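Side-chain contacts in putative uronate isomerase (Thermotoga maritima, PDB 4NAR), which may act as a lactate racemase or a related enzyme, although its physiological substrate and activity remain uncertain: residues I165-I170 with N204-M209; E369-D374 with A388-Y393. All coordinates share one frame; numbering follows the deposited sequence.

Contact 1: residues I165-I170 with N204-M209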
# COMPACT_ATOMS: atom_id res chain seq x y z
N ILE A 165 -3.99 1.79 -7.00
CA ILE A 165 -4.59 0.49 -7.20
C ILE A 165 -4.18 -0.13 -8.55
O ILE A 165 -4.18 -1.35 -8.70
CB ILE A 165 -6.12 0.54 -7.08
CG1 ILE A 165 -6.69 -0.89 -7.07
CG2 ILE A 165 -6.73 1.37 -8.19
CD1 ILE A 165 -8.09 -0.99 -6.47
N VAL A 166 -3.84 0.70 -9.54
CA VAL A 166 -3.36 0.15 -10.80
C VAL A 166 -1.87 -0.19 -10.66
O VAL A 166 -1.44 -1.30 -10.98
CB VAL A 166 -3.56 1.14 -11.97
CG1 VAL A 166 -3.04 0.52 -13.27
CG2 VAL A 166 -5.04 1.53 -12.11
N ILE A 167 -1.08 0.78 -10.18
CA ILE A 167 0.35 0.60 -9.94
C ILE A 167 0.64 1.02 -8.50
O ILE A 167 0.45 2.19 -8.16
CB ILE A 167 1.20 1.48 -10.86
CG1 ILE A 167 0.83 1.22 -12.33
CG2 ILE A 167 2.69 1.22 -10.63
CD1 ILE A 167 1.47 2.18 -13.28
N PRO A 168 1.13 0.08 -7.65
CA PRO A 168 1.60 -1.28 -8.00
C PRO A 168 0.52 -2.36 -8.08
O PRO A 168 0.85 -3.49 -8.47
CB PRO A 168 2.51 -1.64 -6.81
CG PRO A 168 1.84 -0.94 -5.63
CD PRO A 168 1.38 0.40 -6.22
N GLY A 169 -0.72 -2.03 -7.71
CA GLY A 169 -1.79 -3.01 -7.52
C GLY A 169 -1.87 -4.19 -8.48
O GLY A 169 -1.95 -5.36 -8.05
N ILE A 170 -1.86 -3.90 -9.78
CA ILE A 170 -2.00 -4.95 -10.78
C ILE A 170 -0.94 -4.79 -11.86
O ILE A 170 -1.17 -5.05 -13.05
CB ILE A 170 -3.40 -4.91 -11.41
CG1 ILE A 170 -3.65 -3.52 -12.02
CG2 ILE A 170 -4.48 -5.28 -10.37
CD1 ILE A 170 -4.98 -3.36 -12.66
N ASN A 204 1.23 8.33 -12.27
CA ASN A 204 0.29 9.05 -13.13
C ASN A 204 0.72 9.00 -14.59
O ASN A 204 -0.11 8.81 -15.49
CB ASN A 204 0.15 10.50 -12.69
CG ASN A 204 -0.56 10.66 -11.34
OD1 ASN A 204 -1.08 9.68 -10.76
ND2 ASN A 204 -0.59 11.90 -10.84
N ARG A 205 2.02 9.15 -14.82
CA ARG A 205 2.55 9.16 -16.19
C ARG A 205 2.30 7.81 -16.86
O ARG A 205 1.82 7.76 -17.99
CB ARG A 205 4.04 9.52 -16.19
CG ARG A 205 4.74 9.40 -17.55
CD ARG A 205 4.10 10.29 -18.62
NE ARG A 205 4.81 10.21 -19.90
CZ ARG A 205 4.29 9.69 -21.02
NH1 ARG A 205 3.04 9.20 -21.01
NH2 ARG A 205 5.01 9.66 -22.14
N ALA A 206 2.60 6.73 -16.15
CA ALA A 206 2.39 5.39 -16.68
C ALA A 206 0.90 5.05 -16.89
O ALA A 206 0.51 4.41 -17.89
CB ALA A 206 3.03 4.39 -15.76
N SER A 207 0.06 5.50 -15.96
CA SER A 207 -1.37 5.19 -16.02
C SER A 207 -2.05 5.81 -17.22
O SER A 207 -3.05 5.29 -17.71
CB SER A 207 -2.08 5.64 -14.75
OG SER A 207 -1.49 5.01 -13.63
N GLU A 208 -1.51 6.95 -17.68
CA GLU A 208 -2.03 7.60 -18.87
C GLU A 208 -2.04 6.62 -20.04
O GLU A 208 -3.05 6.47 -20.74
CB GLU A 208 -1.16 8.79 -19.22
CG GLU A 208 -1.75 10.11 -18.80
CD GLU A 208 -1.06 11.28 -19.48
OE1 GLU A 208 0.10 11.59 -19.11
OE2 GLU A 208 -1.69 11.87 -20.39
N MSE A 209 -0.91 5.95 -20.25
CA MSE A 209 -0.78 5.00 -21.36
C MSE A 209 -1.71 3.80 -21.17
O MSE A 209 -2.19 3.20 -22.15
CB MSE A 209 0.67 4.54 -21.49
CG MSE A 209 1.53 5.40 -22.42
SE MSE A 209 3.40 4.87 -22.25
CE MSE A 209 3.74 5.65 -20.50
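Ile167 reaches from an irregular loop to helix 198-213 and touches it with the last atom of its longer branch. Its CB points toward the helix but stays 5.2 Å from Ser207 OG, and the branches diverge from this carbon. CG1 takes the place beside the backbone N, opposite the carbonyl carbon (chi1 -55°), and comes no closer than 4.6 Å to Ser207 OG. From there the chain runs on extended, with chi2 at 172°, which carries CD1 forward to the helix surface. This methyl packs against Ala206 CB at 3.7 Å and passes Ser207 OG at 4.1 Å, so that it rests on two consecutive residues of one helical turn.

The loop presenting this isoleucine is compact. Ile170 N bonds back to Val166 O at 2.9 Å, and the peptide joining Ile167 to Pro168 is cis, turning the chain sharply just after the contacting residue. Gly169 bonds through its backbone to Gly71. Ile167 also touches Val176 and Phe179 of helix 173-186, while Leu113 of strand 107-113 packs on Ala206. The methyl contact is thus one piece of a layer joining the loop, two helices and a strand.

Ser207 is the polar member of the trio. Its hydroxyl turns back along the helix and hydrogen-bonds Ile203 O, one turn earlier. A buried oxygen is thereby satisfied within its own helix, and what it offers Ile167 is van der Waals contact alone. No hydrogen bond spans the two segments, and all three touching residues are buried; the chemistry is consistent with cohesion by close packing of buried groups, with little directional preference.

Contact 2: residues E369-D374 with A388-Y393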
# COMPACT_ATOMS: atom_id res chain seq x y z
N GLU A 369 27.70 1.85 10.91
CA GLU A 369 26.41 2.53 10.88
C GLU A 369 25.99 2.99 12.28
O GLU A 369 26.16 2.26 13.26
CB GLU A 369 25.33 1.62 10.29
CG GLU A 369 25.33 1.48 8.77
CD GLU A 369 24.21 0.57 8.25
OE1 GLU A 369 23.20 1.08 7.69
OE2 GLU A 369 24.35 -0.68 8.38
N GLU A 370 25.42 4.19 12.35
CA GLU A 370 24.76 4.67 13.55
C GLU A 370 23.35 5.01 13.10
O GLU A 370 23.16 5.43 11.96
CB GLU A 370 25.44 5.93 14.09
CG GLU A 370 26.91 5.73 14.50
CD GLU A 370 27.48 6.97 15.19
OE1 GLU A 370 26.71 7.92 15.46
OE2 GLU A 370 28.71 7.00 15.46
N PHE A 371 22.36 4.83 13.98
CA PHE A 371 20.96 5.01 13.59
C PHE A 371 20.24 5.98 14.50
O PHE A 371 20.49 6.02 15.71
CB PHE A 371 20.22 3.66 13.59
CG PHE A 371 20.72 2.69 12.55
CD1 PHE A 371 21.62 1.68 12.88
CD2 PHE A 371 20.31 2.81 11.22
CE1 PHE A 371 22.09 0.78 11.91
CE2 PHE A 371 20.79 1.92 10.23
CZ PHE A 371 21.67 0.91 10.58
N GLU A 372 19.31 6.74 13.93
CA GLU A 372 18.52 7.68 14.72
C GLU A 372 17.62 6.98 15.75
O GLU A 372 17.42 7.50 16.85
CB GLU A 372 17.69 8.59 13.81
CG GLU A 372 18.43 9.87 13.40
CD GLU A 372 18.42 10.92 14.51
OE1 GLU A 372 17.42 10.97 15.28
OE2 GLU A 372 19.40 11.69 14.61
N PHE A 373 17.09 5.80 15.40
CA PHE A 373 16.27 5.04 16.35
C PHE A 373 16.46 3.54 16.18
O PHE A 373 17.07 3.09 15.20
CB PHE A 373 14.78 5.44 16.25
CG PHE A 373 14.22 5.39 14.85
CD1 PHE A 373 14.05 6.56 14.11
CD2 PHE A 373 13.85 4.17 14.27
CE1 PHE A 373 13.53 6.53 12.82
CE2 PHE A 373 13.33 4.12 12.97
CZ PHE A 373 13.17 5.31 12.25
N ASP A 374 15.96 2.75 17.13
CA ASP A 374 16.03 1.29 17.04
C ASP A 374 14.68 0.71 16.58
O ASP A 374 13.63 1.25 16.91
CB ASP A 374 16.43 0.69 18.39
CG ASP A 374 16.96 -0.75 18.28
OD1 ASP A 374 17.42 -1.29 19.31
OD2 ASP A 374 16.92 -1.33 17.17
N ALA A 388 20.31 -11.34 12.75
CA ALA A 388 20.82 -11.71 11.43
C ALA A 388 20.48 -10.67 10.36
O ALA A 388 21.27 -10.43 9.45
CB ALA A 388 20.30 -13.09 11.02
N VAL A 389 19.30 -10.05 10.47
CA VAL A 389 18.86 -9.06 9.47
C VAL A 389 19.00 -7.66 10.04
O VAL A 389 18.41 -6.69 9.51
CB VAL A 389 17.39 -9.32 9.00
CG1 VAL A 389 17.29 -10.71 8.37
CG2 VAL A 389 16.36 -9.15 10.16
N ASN A 390 19.76 -7.56 11.13
CA ASN A 390 20.12 -6.26 11.72
C ASN A 390 18.96 -5.53 12.44
O ASN A 390 18.95 -4.29 12.55
CB ASN A 390 20.76 -5.36 10.66
CG ASN A 390 21.78 -4.41 11.26
OD1 ASN A 390 22.52 -4.78 12.18
ND2 ASN A 390 21.81 -3.16 10.74
N LEU A 391 18.01 -6.31 12.95
CA LEU A 391 16.89 -5.76 13.71
C LEU A 391 16.94 -6.23 15.19
O LEU A 391 17.57 -7.25 15.50
CB LEU A 391 15.57 -6.20 13.06
CG LEU A 391 14.79 -5.17 12.22
CD1 LEU A 391 15.68 -4.09 11.63
CD2 LEU A 391 13.93 -5.84 11.12
N GLY A 392 16.27 -5.49 16.07
CA GLY A 392 16.17 -5.88 17.47
C GLY A 392 15.13 -6.96 17.71
O GLY A 392 14.39 -7.35 16.78
N TYR A 393 15.04 -7.45 18.95
CA TYR A 393 14.08 -8.49 19.32
C TYR A 393 13.47 -8.27 20.71
O TYR A 393 14.15 -7.81 21.63
CB TYR A 393 14.74 -9.88 19.29
CG TYR A 393 13.85 -11.01 19.81
CD1 TYR A 393 13.89 -11.41 21.15
CD2 TYR A 393 12.97 -11.67 18.95
CE1 TYR A 393 13.07 -12.44 21.61
CE2 TYR A 393 12.15 -12.71 19.41
CZ TYR A 393 12.22 -13.08 20.73
OH TYR A 393 11.40 -14.11 21.18
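Asn390 and Phe371 meet where the beta-alpha-beta unit of strand 373-379, helix 383-388 and strand 392-393 adjoins the hairpin strand 369-371. Asn390, at positive phi, is the C-prime residue of the Schellman motif that ends the helix, and from this turn its side chain reaches toward the hairpin.

The aromatic contact is loose: Asn390 ND2 lies 4.1 Å from both CE1 and CZ of Phe371, approaching the ring obliquely, with the amide and ring planes 63° apart. Phe371 also makes a cation-pi contact with Arg357.

Polar groups approach without bonding across the segments. Glu369 OE2 stops 4.3 Å from Asn390 ND2, and each group has a partner elsewhere: the carboxylate binds His330 ND1 and Cys331 N, and the amide nitrogen bonds to Tyr329 O. Both groups are thus bonded to residues 329-331.

Where the parallel strands 373-379 and 392-393 begin to run side by side, Asp374 and Gly392 have their CA atoms 7.2 Å apart. The Asp374 carboxylate, weakly paired at long range with Arg357, brings OD2 to 4.4 Å from Gly392 N.

Contact 1 is buried and contact 2 lies at the surface, on opposite sides of the chain's centre, with about 21 Å between their nearest atoms. They share no helix or strand and follow one another along the chain. Contact 1 docks a loop on a helix by apolar packing. Contact 2 sets a hairpin and the first strand of a beta-alpha-beta unit beside that unit's end, at the margin of the five-stranded parallel sheet, with amide, carboxylates and aromatic ring at looser spacing. Neither has a hydrogen bond between its segments; those made by the side chains of Ser207, Glu369 and Asn390 go to residues outside them.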